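Mandelate racemase/muconate lactonizing enzyme family protein (Roseovarius sp. TM1035, PDB 3T9P) belongs to the mandelate racemase/muconate lactonizing enzyme group of the enolase superfamily and is probably an isomerase or a related enzyme acting on a carboxylate substrate. Local coordinates at residues 99-104 against 287-292; 151-156 against 335-340; 237-242 against 265-270. One frame throughout, in Å; residues are numbered along the deposited sequence.

Contact 1. Residues 99-104 against 287-292; sequences YLRRAM and MHRTLQ
Arg289 meets Arg101 in a flat stack of two guanidinium groups, with Met104 beside its chain. From CB the Arg289 side chain runs straight through CG and then bends at chi3 (54°). The bend turns NE and the guanidinium across the end of Arg101, and the two side chains cross at about a right angle. Arg289 CD is the first atom to touch, lying 3.7 Å from Met104 SD. Next, Arg289 NE comes over Arg101 NH1 at 3.4 Å. Arg289 CZ sits above the middle of the other guanidinium, 3.3 Å from Arg101 CZ. At the tip, Arg289 NH2 approaches Arg101 NH2 to 3.5 Å and Arg289 NH1 lies 3.5 Å from Arg101 NH1. The planes are only 9° apart, so the groups meet face on face and their N-H bonds remain directed outward. These nitrogens are all donors, and the closeness of two positive groups is probably tolerated because of their partners. Arg101 NE has a salt bridge to Glu261, which probably offsets part of the charge. Arg289 NE and NH2 are hydrogen-bonded to the backbone oxygens of Met284 and Cys260. Arg101 makes a cation-pi contact with Tyr89, and Arg289 one with Tyr262. All three touching residues are buried. The stack joins helix 98-119 of the N-terminal domain to helix 287-299 of the barrel domain. Met104 also packs on helix 82-91, while the short helix 281-284 supplies the carbonyl of Met284.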
# COMPACT_ATOMS: atom_id res chain seq x y z
N TYR A 99 -2.72 1.89 4.06
CA TYR A 99 -3.54 1.80 5.31
C TYR A 99 -2.83 1.16 6.47
O TYR A 99 -3.02 1.57 7.55
CB TYR A 99 -4.80 0.98 5.04
CG TYR A 99 -5.97 1.85 4.62
CD1 TYR A 99 -6.61 2.66 5.56
CD2 TYR A 99 -6.47 1.79 3.32
CE1 TYR A 99 -7.64 3.43 5.16
CE2 TYR A 99 -7.58 2.53 2.92
CZ TYR A 99 -8.13 3.36 3.88
OH TYR A 99 -9.27 4.08 3.56
N LEU A 100 -1.97 0.20 6.28
CA LEU A 100 -1.23 -0.36 7.42
C LEU A 100 -0.36 0.73 8.09
O LEU A 100 -0.26 0.78 9.25
CB LEU A 100 -0.36 -1.52 6.99
CG LEU A 100 0.34 -2.41 8.04
CD1 LEU A 100 -0.54 -3.27 8.79
CD2 LEU A 100 1.49 -3.18 7.48
N ARG A 101 0.27 1.54 7.27
CA ARG A 101 1.09 2.64 7.73
C ARG A 101 0.32 3.74 8.47
O ARG A 101 0.72 4.23 9.49
CB ARG A 101 1.88 3.22 6.58
CG ARG A 101 2.80 2.22 5.81
CD ARG A 101 3.45 1.17 6.60
NE ARG A 101 4.43 0.32 5.91
CZ ARG A 101 5.35 -0.39 6.51
NH1 ARG A 101 5.42 -0.35 7.79
NH2 ARG A 101 6.20 -1.14 5.85
N ARG A 102 -0.85 4.04 7.93
CA ARG A 102 -1.72 5.05 8.48
C ARG A 102 -2.08 4.60 9.91
O ARG A 102 -2.05 5.38 10.81
CB ARG A 102 -3.01 5.12 7.65
CG ARG A 102 -2.97 5.94 6.35
CD ARG A 102 -4.25 5.88 5.57
NE ARG A 102 -4.15 6.57 4.30
CZ ARG A 102 -4.63 7.77 4.03
NH1 ARG A 102 -5.37 8.42 4.90
NH2 ARG A 102 -4.39 8.30 2.86
N ALA A 103 -2.34 3.32 10.07
CA ALA A 103 -2.65 2.76 11.37
C ALA A 103 -1.44 2.69 12.35
O ALA A 103 -1.54 3.07 13.50
CB ALA A 103 -3.33 1.45 11.24
N MET A 104 -0.33 2.24 11.79
CA MET A 104 0.98 2.12 12.54
C MET A 104 1.39 3.44 13.16
O MET A 104 1.96 3.46 14.25
CB MET A 104 2.07 1.60 11.59
CG MET A 104 3.45 1.44 12.25
SD MET A 104 4.60 0.59 11.07
CE MET A 104 3.92 -1.06 11.32
N MET A 287 7.20 8.28 13.54
CA MET A 287 8.50 9.00 13.60
C MET A 287 9.70 8.10 13.22
O MET A 287 10.61 8.53 12.51
CB MET A 287 8.69 9.58 15.01
CG MET A 287 7.48 10.50 15.40
SD MET A 287 7.47 12.13 14.50
CE MET A 287 8.82 12.99 15.23
N HIS A 288 9.73 6.89 13.74
CA HIS A 288 10.87 6.01 13.43
C HIS A 288 10.97 5.87 11.93
O HIS A 288 12.04 5.95 11.38
CB HIS A 288 10.67 4.60 14.06
CG HIS A 288 11.14 4.49 15.48
ND1 HIS A 288 12.43 4.77 15.86
CD2 HIS A 288 10.50 4.05 16.60
CE1 HIS A 288 12.55 4.60 17.18
NE2 HIS A 288 11.40 4.13 17.65
N ARG A 289 9.85 5.60 11.25
CA ARG A 289 9.91 5.38 9.82
C ARG A 289 10.25 6.65 9.07
O ARG A 289 11.03 6.59 8.13
CB ARG A 289 8.63 4.74 9.31
CG ARG A 289 8.47 3.27 9.83
CD ARG A 289 7.15 2.61 9.21
NE ARG A 289 7.06 2.66 7.72
CZ ARG A 289 7.77 1.89 6.91
NH1 ARG A 289 8.61 0.95 7.46
NH2 ARG A 289 7.63 1.99 5.58
N THR A 290 9.73 7.80 9.54
CA THR A 290 10.08 9.06 8.84
C THR A 290 11.63 9.36 8.98
O THR A 290 12.29 9.77 8.02
CB THR A 290 9.21 10.22 9.41
OG1 THR A 290 7.86 9.82 9.17
CG2 THR A 290 9.47 11.56 8.63
N LEU A 291 12.14 9.16 10.19
CA LEU A 291 13.59 9.27 10.48
C LEU A 291 14.44 8.42 9.54
O LEU A 291 15.48 8.88 9.07
CB LEU A 291 13.85 8.87 11.95
CG LEU A 291 13.44 9.96 12.95
CD1 LEU A 291 13.52 9.33 14.40
CD2 LEU A 291 14.35 11.26 12.75
N GLN A 292 13.98 7.21 9.20
CA GLN A 292 14.64 6.34 8.24
C GLN A 292 14.70 7.00 6.84
O GLN A 292 15.82 7.10 6.23
CB GLN A 292 13.99 4.93 8.23
CG GLN A 292 14.59 3.92 7.22
CD GLN A 292 16.11 3.57 7.46
OE1 GLN A 292 16.57 3.42 8.62
NE2 GLN A 292 16.89 3.49 6.34

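Contact 2. Residues 151-156 against 335-340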
# COMPACT_ATOMS: atom_id res chain seq x y z
N ALA A 151 -4.30 35.70 -3.45
CA ALA A 151 -3.37 36.80 -3.18
C ALA A 151 -3.76 37.63 -2.00
O ALA A 151 -2.95 37.91 -1.16
CB ALA A 151 -3.24 37.67 -4.38
N GLU A 152 -5.04 37.97 -1.92
CA GLU A 152 -5.52 38.77 -0.84
C GLU A 152 -5.41 38.07 0.48
O GLU A 152 -4.97 38.67 1.43
CB GLU A 152 -6.94 39.32 -1.03
CG GLU A 152 -7.24 40.51 -0.10
CD GLU A 152 -6.00 41.49 0.18
OE1 GLU A 152 -5.52 42.17 -0.75
OE2 GLU A 152 -5.53 41.56 1.34
N ARG A 153 -5.77 36.80 0.55
CA ARG A 153 -5.68 36.20 1.87
C ARG A 153 -4.20 36.04 2.25
O ARG A 153 -3.88 36.16 3.41
CB ARG A 153 -6.51 34.92 2.01
CG ARG A 153 -6.01 33.71 1.27
CD ARG A 153 -6.84 32.48 1.72
NE ARG A 153 -6.45 31.30 0.93
CZ ARG A 153 -6.85 30.06 1.20
NH1 ARG A 153 -7.60 29.81 2.28
NH2 ARG A 153 -6.47 29.05 0.38
N PHE A 154 -3.33 35.78 1.27
CA PHE A 154 -1.89 35.63 1.52
C PHE A 154 -1.31 36.97 2.02
O PHE A 154 -0.51 36.99 3.00
CB PHE A 154 -1.19 35.20 0.25
CG PHE A 154 -1.17 33.69 0.01
CD1 PHE A 154 -1.80 32.79 0.90
CD2 PHE A 154 -0.49 33.18 -1.08
CE1 PHE A 154 -1.70 31.42 0.68
CE2 PHE A 154 -0.45 31.76 -1.36
CZ PHE A 154 -1.05 30.89 -0.48
N CYS A 155 -1.70 38.09 1.39
CA CYS A 155 -1.24 39.41 1.87
C CYS A 155 -1.50 39.67 3.32
O CYS A 155 -0.61 40.15 4.03
CB CYS A 155 -1.76 40.54 0.95
SG CYS A 155 -0.80 40.54 -0.55
N ARG A 156 -2.72 39.32 3.76
CA ARG A 156 -3.20 39.49 5.13
C ARG A 156 -2.35 38.58 6.08
O ARG A 156 -1.94 39.04 7.15
CB ARG A 156 -4.70 39.16 5.26
CG ARG A 156 -5.64 40.27 4.69
CD ARG A 156 -7.14 39.82 4.48
NE ARG A 156 -7.77 39.16 5.65
CZ ARG A 156 -8.27 37.90 5.70
NH1 ARG A 156 -8.24 37.08 4.63
NH2 ARG A 156 -8.81 37.46 6.85
N SER A 335 -0.90 24.56 7.24
CA SER A 335 -2.10 24.75 6.48
C SER A 335 -2.79 26.05 7.02
O SER A 335 -2.97 26.23 8.22
CB SER A 335 -3.02 23.54 6.71
OG SER A 335 -4.31 23.91 6.24
N ILE A 336 -3.08 26.97 6.14
CA ILE A 336 -3.75 28.22 6.56
C ILE A 336 -5.29 28.15 6.33
O ILE A 336 -5.98 29.14 6.51
CB ILE A 336 -3.09 29.52 5.91
CG1 ILE A 336 -2.72 29.35 4.42
CG2 ILE A 336 -1.72 29.80 6.60
CD1 ILE A 336 -4.06 29.52 3.48
N GLU A 337 -5.81 26.99 5.94
CA GLU A 337 -7.23 26.89 5.58
C GLU A 337 -8.00 27.02 6.86
O GLU A 337 -7.61 26.48 7.91
CB GLU A 337 -7.52 25.53 4.95
CG GLU A 337 -6.78 25.28 3.59
CD GLU A 337 -7.10 26.30 2.56
OE1 GLU A 337 -8.09 27.09 2.78
OE2 GLU A 337 -6.41 26.38 1.51
N GLY A 338 -9.11 27.73 6.83
CA GLY A 338 -9.89 27.85 8.07
C GLY A 338 -10.91 26.75 8.35
O GLY A 338 -11.02 25.72 7.63
N PRO A 339 -11.69 26.97 9.40
CA PRO A 339 -12.73 26.08 9.87
C PRO A 339 -13.79 25.77 8.78
O PRO A 339 -14.40 24.72 8.78
CB PRO A 339 -13.27 26.84 11.12
CG PRO A 339 -12.91 28.37 10.84
CD PRO A 339 -11.54 28.18 10.26
N GLU A 340 -13.94 26.64 7.82
CA GLU A 340 -14.85 26.43 6.71
C GLU A 340 -14.38 25.29 5.81
O GLU A 340 -15.19 24.65 5.15
CB GLU A 340 -14.99 27.72 5.90
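Arg153 and Glu337 form a two-pronged salt bridge between helix 147-161 and the loop that leaves strand 332-335. The helix follows strand 132-139, and that strand pairs in parallel with strand 332-335. The contact therefore lies where the first and last parallel strands of the barrel sit side by side, near their C-terminal ends. Arg153 reaches the loop with its chain extended from CG to NE. Its first torsion places CG between the backbone N and the carbonyl carbon (chi1 71°), and from there the guanidinium faces the acid end-on. Arg153 NH1 gives a nearly straight hydrogen bond to Glu337 OE1 (2.8 Å, 169°). The oxygen lies close to the guanidinium plane, yet it is approached from above the carboxylate plane. Arg153 NH2 bonds to Glu337 OE2 at 2.9 Å on the syn side, somewhat out of both planes and along a more bent path. The two flat groups are twisted by 48°, so the fork is not coplanar. Ile336 fills in beneath this bridge. Its CD1 lies over one guanidinium face, 3.6 Å from Arg153 CZ. The same methyl touches the edge of the Phe154 ring, with Ile336 CD1 4.1 Å from Phe154 CE1. Phe154 packs in turn against Phe166 and against helix 184-196. Each charged group has a second partner: Arg153 NE pairs with Glu150, and Glu337 OE2 accepts a hydrogen bond from the backbone N of Met141. One arginine thus holds two acids, and both carboxylate oxygens of Glu337 are engaged. Glu337 is therefore probably held in a fixed orientation, and the arginine charge is likely to be well compensated, with one guanidinium face covered by a methyl group.

Contact 3. Residues 237-242 against 265-270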
# COMPACT_ATOMS: atom_id res chain seq x y z
N TRP A 237 4.08 8.55 -9.03
CA TRP A 237 4.55 7.14 -9.23
C TRP A 237 5.31 7.03 -10.55
O TRP A 237 5.83 5.98 -10.85
CB TRP A 237 3.36 6.15 -9.28
CG TRP A 237 2.28 6.55 -10.27
CD1 TRP A 237 2.14 6.05 -11.53
CD2 TRP A 237 1.19 7.43 -10.07
NE1 TRP A 237 1.04 6.61 -12.12
CE2 TRP A 237 0.46 7.47 -11.26
CE3 TRP A 237 0.79 8.27 -8.99
CZ2 TRP A 237 -0.67 8.29 -11.43
CZ3 TRP A 237 -0.30 9.10 -9.15
CH2 TRP A 237 -1.05 9.08 -10.37
N GLU A 238 5.46 8.12 -11.33
CA GLU A 238 6.36 8.12 -12.53
C GLU A 238 7.66 8.82 -12.24
O GLU A 238 7.85 9.98 -12.59
CB GLU A 238 5.69 8.83 -13.70
CG GLU A 238 4.37 8.22 -14.09
CD GLU A 238 4.58 6.91 -14.86
OE1 GLU A 238 5.74 6.54 -15.15
OE2 GLU A 238 3.57 6.25 -15.16
N TYR A 239 8.56 8.09 -11.61
CA TYR A 239 9.75 8.65 -11.09
C TYR A 239 10.64 9.27 -12.21
O TYR A 239 11.28 10.28 -12.02
CB TYR A 239 10.47 7.54 -10.31
CG TYR A 239 9.66 7.17 -9.07
CD1 TYR A 239 9.75 7.96 -7.91
CD2 TYR A 239 8.77 6.08 -9.07
CE1 TYR A 239 8.98 7.61 -6.74
CE2 TYR A 239 7.98 5.78 -7.92
CZ TYR A 239 8.13 6.55 -6.79
OH TYR A 239 7.36 6.29 -5.70
N ASP A 240 10.68 8.62 -13.37
CA ASP A 240 11.54 9.11 -14.49
C ASP A 240 10.98 10.39 -15.06
O ASP A 240 11.74 11.22 -15.55
CB ASP A 240 11.63 8.08 -15.61
CG ASP A 240 12.55 6.94 -15.27
OD1 ASP A 240 13.33 7.05 -14.33
OD2 ASP A 240 12.48 5.88 -15.92
N GLN A 241 9.68 10.58 -15.03
CA GLN A 241 9.10 11.83 -15.45
C GLN A 241 9.52 12.99 -14.53
O GLN A 241 9.94 14.03 -14.96
CB GLN A 241 7.58 11.73 -15.50
CG GLN A 241 7.04 10.83 -16.58
CD GLN A 241 5.51 10.78 -16.65
OE1 GLN A 241 4.85 11.64 -16.20
NE2 GLN A 241 4.99 9.76 -17.24
N THR A 242 9.42 12.75 -13.24
CA THR A 242 9.79 13.74 -12.25
C THR A 242 11.29 14.06 -12.40
O THR A 242 11.67 15.17 -12.36
CB THR A 242 9.47 13.27 -10.82
OG1 THR A 242 8.14 12.83 -10.79
CG2 THR A 242 9.66 14.37 -9.79
N TRP A 265 10.88 4.96 -1.88
CA TRP A 265 11.82 6.03 -1.54
C TRP A 265 13.17 5.76 -2.22
O TRP A 265 13.82 6.68 -2.73
CB TRP A 265 12.01 6.15 -0.03
CG TRP A 265 10.86 6.91 0.56
CD1 TRP A 265 9.80 6.39 1.20
CD2 TRP A 265 10.64 8.35 0.47
NE1 TRP A 265 8.94 7.44 1.67
CE2 TRP A 265 9.42 8.63 1.16
CE3 TRP A 265 11.36 9.41 -0.11
CZ2 TRP A 265 8.92 9.95 1.32
CZ3 TRP A 265 10.86 10.72 -0.01
CH2 TRP A 265 9.60 10.98 0.67
N GLN A 266 13.55 4.49 -2.20
CA GLN A 266 14.77 4.00 -2.85
C GLN A 266 14.79 4.22 -4.34
O GLN A 266 15.76 4.80 -4.88
CB GLN A 266 14.98 2.48 -2.52
CG GLN A 266 15.97 2.28 -1.34
CD GLN A 266 17.35 2.93 -1.60
OE1 GLN A 266 17.78 3.00 -2.74
NE2 GLN A 266 18.00 3.49 -0.56
N LEU A 267 13.77 3.77 -5.03
CA LEU A 267 13.70 3.99 -6.44
C LEU A 267 13.72 5.51 -6.74
O LEU A 267 14.49 5.98 -7.62
CB LEU A 267 12.46 3.33 -6.96
CG LEU A 267 11.89 3.57 -8.34
CD1 LEU A 267 12.90 3.07 -9.44
CD2 LEU A 267 10.52 2.85 -8.57
N MET A 268 12.96 6.28 -5.98
CA MET A 268 12.94 7.76 -6.15
C MET A 268 14.38 8.36 -6.14
O MET A 268 14.73 9.23 -6.99
CB MET A 268 12.04 8.44 -5.07
CG MET A 268 11.96 9.96 -5.23
SD MET A 268 11.16 10.78 -3.77
CE MET A 268 9.77 9.66 -3.35
N LEU A 269 15.13 8.01 -5.12
CA LEU A 269 16.48 8.46 -4.91
C LEU A 269 17.44 7.92 -5.98
O LEU A 269 18.23 8.63 -6.48
CB LEU A 269 16.96 8.16 -3.48
CG LEU A 269 16.29 8.88 -2.31
CD1 LEU A 269 16.76 8.35 -1.00
CD2 LEU A 269 16.49 10.37 -2.38
N ASP A 270 17.28 6.67 -6.35
CA ASP A 270 18.11 5.99 -7.34
C ASP A 270 17.99 6.67 -8.67
O ASP A 270 18.94 6.80 -9.36
CB ASP A 270 17.67 4.55 -7.56
CG ASP A 270 18.12 3.61 -6.51
OD1 ASP A 270 18.87 3.95 -5.60
OD2 ASP A 270 17.65 2.50 -6.60
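Tyr239 and Met268 bring their backbones close, with Tyr239 CA only 5.9 Å from Met268 CA. Tyr239 opens helix 239-248, and Glu238 holds the N-cap position just before it. Residues 265-270 form the end of helix 262-270. Strand 252-255 lies between these helices in the chain, so they are successive helices of the barrel's outer layer. The contact is made by the ring of Tyr239, whose CB is directed toward the second helix. Leu267 covers one face: its CG lies over the ring, and Leu267 CD2 is 3.7 Å from Tyr239 CD2. CG of Leu267 stands anti to the backbone N (chi1 168°), which brings CD2 to the ring. Met268 comes in obliquely, past the CD1-CE1 side of the ring: Tyr239 CE1 lies 3.6 Å from Met268 CB, and Tyr239 CD1 is 3.6 Å from Met268 CA. The ring therefore rests close against the helix backbone itself. The Tyr239 hydroxyl is hydrogen-bonded to Asp259, and the second subunit adds Ser263 against Tyr239 and its own Leu267 against Leu267. With an alanine here, a gap would probably open beside Leu267 and Met268, and Asp259 would lose its phenolic partner. The chemistry is apolar along the ring and polar at its tip, so packing seats the tyrosine, and the bond to Asp259 is likely to hold its outer end.

From the N terminus, residues 99-104 come first and remain open until 287-292 closes contact 1, tying the N-terminal domain to a helix of the barrel. Residues 151-156 follow, and their partner 335-340 comes after 287-292, so contacts 1 and 2 cross along the chain. Contact 2 joins the first barrel helix to the loop after the last parallel strand. Contact 3 closes a short loop from 237-242 to 265-270, which falls within both longer loops and links neighbouring barrel helices. Contacts 1 and 2 lie on opposite sides of the chain's centre, about 30 Å apart between centres. Contacts 1 and 3 both reach the second subunit.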